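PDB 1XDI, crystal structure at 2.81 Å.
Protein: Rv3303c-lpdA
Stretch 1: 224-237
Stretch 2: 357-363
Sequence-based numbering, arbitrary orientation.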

# COMPACT_ATOMS: atom_id res chain seq x y z
N ASP A 224 3.74 24.70 20.43
CA ASP A 224 4.33 23.94 21.52
C ASP A 224 5.89 23.82 21.45
O ASP A 224 6.57 23.90 22.51
CB ASP A 224 3.64 22.57 21.58
CG ASP A 224 2.11 22.69 21.87
OD1 ASP A 224 1.77 22.92 23.04
OD2 ASP A 224 1.29 22.57 20.92
N ALA A 225 6.45 23.65 20.25
CA ALA A 225 7.91 23.55 20.12
C ALA A 225 8.53 24.89 20.49
O ALA A 225 9.46 24.97 21.31
CB ALA A 225 8.32 23.18 18.71
N ALA A 226 7.98 25.93 19.86
CA ALA A 226 8.39 27.32 20.00
C ALA A 226 8.61 27.67 21.47
O ALA A 226 9.66 28.24 21.89
CB ALA A 226 7.33 28.22 19.41
N LEU A 227 7.60 27.32 22.25
CA LEU A 227 7.62 27.56 23.67
C LEU A 227 8.77 26.87 24.34
O LEU A 227 9.48 27.49 25.13
CB LEU A 227 6.33 27.07 24.28
CG LEU A 227 5.69 28.06 25.23
CD1 LEU A 227 4.42 27.42 25.79
CD2 LEU A 227 6.68 28.38 26.31
N VAL A 228 8.95 25.59 24.03
CA VAL A 228 10.03 24.83 24.63
C VAL A 228 11.32 25.63 24.45
O VAL A 228 12.12 25.75 25.37
CB VAL A 228 10.22 23.40 23.94
CG1 VAL A 228 11.49 22.73 24.45
CG2 VAL A 228 9.06 22.48 24.23
N LEU A 229 11.52 26.20 23.27
CA LEU A 229 12.76 26.91 23.07
C LEU A 229 12.79 28.29 23.68
O LEU A 229 13.82 28.68 24.25
CB LEU A 229 13.13 26.90 21.58
CG LEU A 229 14.24 25.82 21.40
CD1 LEU A 229 14.32 25.43 19.94
CD2 LEU A 229 15.63 26.33 21.87
N GLU A 230 11.68 29.02 23.59
CA GLU A 230 11.55 30.34 24.22
C GLU A 230 11.88 30.22 25.72
O GLU A 230 12.77 30.93 26.23
CB GLU A 230 10.12 30.89 24.06
CG GLU A 230 9.86 32.35 24.49
CD GLU A 230 8.44 32.81 24.08
OE1 GLU A 230 7.50 32.04 24.41
OE2 GLU A 230 8.27 33.89 23.45
N GLU A 231 11.19 29.32 26.44
CA GLU A 231 11.49 29.13 27.85
C GLU A 231 12.97 28.82 28.07
O GLU A 231 13.57 29.29 29.04
CB GLU A 231 10.71 27.96 28.43
CG GLU A 231 9.25 28.23 28.67
CD GLU A 231 8.99 29.31 29.70
OE1 GLU A 231 9.78 29.43 30.68
OE2 GLU A 231 7.97 30.01 29.52
N SER A 232 13.55 28.02 27.17
CA SER A 232 14.95 27.64 27.28
C SER A 232 15.90 28.82 27.13
O SER A 232 16.72 29.04 28.01
CB SER A 232 15.29 26.55 26.26
OG SER A 232 16.64 26.10 26.39
N PHE A 233 15.82 29.58 26.04
CA PHE A 233 16.73 30.72 25.90
C PHE A 233 16.58 31.67 27.10
O PHE A 233 17.57 32.19 27.61
CB PHE A 233 16.45 31.56 24.65
CG PHE A 233 16.77 30.88 23.38
CD1 PHE A 233 17.93 30.18 23.22
CD2 PHE A 233 15.92 30.95 22.32
CE1 PHE A 233 18.24 29.56 22.01
CE2 PHE A 233 16.23 30.33 21.13
CZ PHE A 233 17.38 29.65 20.97
N ALA A 234 15.33 31.89 27.54
CA ALA A 234 15.07 32.80 28.63
C ALA A 234 15.73 32.35 29.92
O ALA A 234 16.33 33.18 30.60
CB ALA A 234 13.58 33.00 28.81
N GLU A 235 15.63 31.06 30.27
CA GLU A 235 16.27 30.61 31.49
C GLU A 235 17.78 30.77 31.35
O GLU A 235 18.40 31.39 32.18
CB GLU A 235 15.93 29.15 31.80
CG GLU A 235 14.52 28.89 32.39
CD GLU A 235 13.86 27.59 31.85
OE1 GLU A 235 14.46 26.47 32.01
OE2 GLU A 235 12.74 27.68 31.25
N ARG A 236 18.40 30.23 30.31
CA ARG A 236 19.85 30.36 30.11
C ARG A 236 20.23 31.85 29.91
O ARG A 236 21.37 32.17 29.55
CB ARG A 236 20.35 29.53 28.89
CG ARG A 236 20.04 28.03 28.88
CD ARG A 236 20.48 27.33 27.59
NE ARG A 236 19.47 27.28 26.53
CZ ARG A 236 19.69 26.76 25.31
NH1 ARG A 236 20.87 26.24 25.01
NH2 ARG A 236 18.73 26.74 24.40
N GLY A 237 19.28 32.75 30.13
CA GLY A 237 19.58 34.18 30.05
C GLY A 237 19.83 34.95 28.75
O GLY A 237 20.45 36.01 28.78
N PHE A 357 18.54 22.96 14.50
CA PHE A 357 19.50 22.34 15.43
C PHE A 357 19.86 23.06 16.77
O PHE A 357 21.02 23.44 16.99
CB PHE A 357 20.75 21.94 14.66
CG PHE A 357 20.58 20.71 13.81
CD1 PHE A 357 20.72 19.45 14.36
CD2 PHE A 357 20.26 20.82 12.44
CE1 PHE A 357 20.56 18.32 13.56
CE2 PHE A 357 20.11 19.69 11.64
CZ PHE A 357 20.26 18.44 12.21
N THR A 358 18.86 23.20 17.66
CA THR A 358 19.02 23.82 18.99
C THR A 358 19.21 22.71 19.99
O THR A 358 19.42 21.55 19.61
CB THR A 358 17.74 24.54 19.38
OG1 THR A 358 16.69 24.02 18.57
CG2 THR A 358 17.83 26.02 19.14
N ARG A 359 19.19 23.04 21.28
CA ARG A 359 19.22 21.96 22.27
C ARG A 359 18.04 22.32 23.16
O ARG A 359 18.01 23.37 23.82
CB ARG A 359 20.54 21.86 23.06
CG ARG A 359 21.48 20.72 22.51
CD ARG A 359 23.02 21.07 22.41
NE ARG A 359 23.18 22.41 21.85
CZ ARG A 359 24.26 23.18 22.00
NH1 ARG A 359 25.28 22.70 22.71
NH2 ARG A 359 24.29 24.42 21.48
N PRO A 360 16.96 21.52 23.05
CA PRO A 360 16.80 20.35 22.18
C PRO A 360 16.55 20.66 20.71
O PRO A 360 16.30 21.80 20.33
CB PRO A 360 15.59 19.65 22.76
CG PRO A 360 14.78 20.83 23.32
CD PRO A 360 15.85 21.59 24.02
N GLU A 361 16.59 19.60 19.90
CA GLU A 361 16.33 19.67 18.48
C GLU A 361 14.80 19.73 18.26
O GLU A 361 13.99 19.30 19.09
CB GLU A 361 16.90 18.42 17.78
CG GLU A 361 18.42 18.42 17.52
CD GLU A 361 18.95 17.13 16.82
OE1 GLU A 361 18.15 16.40 16.19
OE2 GLU A 361 20.18 16.87 16.87
N ILE A 362 14.40 20.29 17.13
CA ILE A 362 13.02 20.35 16.75
C ILE A 362 12.93 19.94 15.28
O ILE A 362 13.60 20.52 14.44
CB ILE A 362 12.51 21.75 16.88
CG1 ILE A 362 12.98 22.29 18.22
CG2 ILE A 362 10.98 21.76 16.74
CD1 ILE A 362 12.28 23.55 18.63
N ALA A 363 12.13 18.92 15.00
CA ALA A 363 11.90 18.45 13.62
C ALA A 363 10.39 18.35 13.39
O ALA A 363 9.62 18.04 14.31
CB ALA A 363 12.56 17.06 13.39

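The contact between this helix and the segment that leads into a strand is held by packing, with no hydrogen bond crossing it. Three residues account for nearly half of it: L229 on the helix, and I362 and T358 on the other stretch. Together the two stretches bury 366 Å² of surface, a modest patch. A225, V228, L229 and S232 all direct their CA-to-CB bonds toward the partner, a spacing of three and four residues that places them along one side of the helix; R236, just past its end, does the same.

L229 covers the most surface. Its chi1 of -102° lies between wells, and the branched end reaches several residues at once. L229 CD1 approaches I362 CD1 at 3.1 Å and T358 OG1 also at 3.1 Å; both are tight for such pairs, and at 2.81 Å resolution the exact values deserve some latitude. L229 CD2 lies 4.3 Å from R359 O. A long, branched aliphatic chain suits a place where it must fill space between a strand residue and a loop.

I362 answers from the strand, its chi1 m and its chi2 t. I362 CD1 lies between two helix residues, 3.1 Å from L229 CD1 and 4.0 Å from A225 CB, and I362 CG2 comes nearer still to A225 CB, at 3.6 Å. Here the CA atoms of A225 and I362 are 6.9 Å apart, so alanine's single methyl fits the narrow gap while still making an apolar contact.

T358 shows how a polar residue can be used in a buried place. T358 OG1 donates a hydrogen bond to P360 O at 2.9 Å, bracing the turn around R359, so the hydroxyl can lie against the leucine without needing a partner from the helix. The methyl, T358 CG2, packs on L229 as well, 3.5 Å from L229 CD2, and reaches F233 CZ at 4.1 Å; the phenylalanine starts sideways, but its ring end comes nearer.

P360, preceded by a cis peptide bond, adds a compact apolar surface: P360 CG lies 4.0 Å from V228 CG1. R359 contributes mainly with its backbone: its O is the closest approach to L229, S232 and R236, while its side chain stays 4.8 Å or more from any helix-stretch atom. Just past the helix end, R236 NH2 comes to 3.5 Å from R359 O, but the angle is poor for a hydrogen bond, and that nitrogen is bonded elsewhere in the structure. The rule is plain: apolar side chains do most of the joining, and the polar groups with assigned hydrogen bonds find partners within their own stretch or elsewhere in the structure.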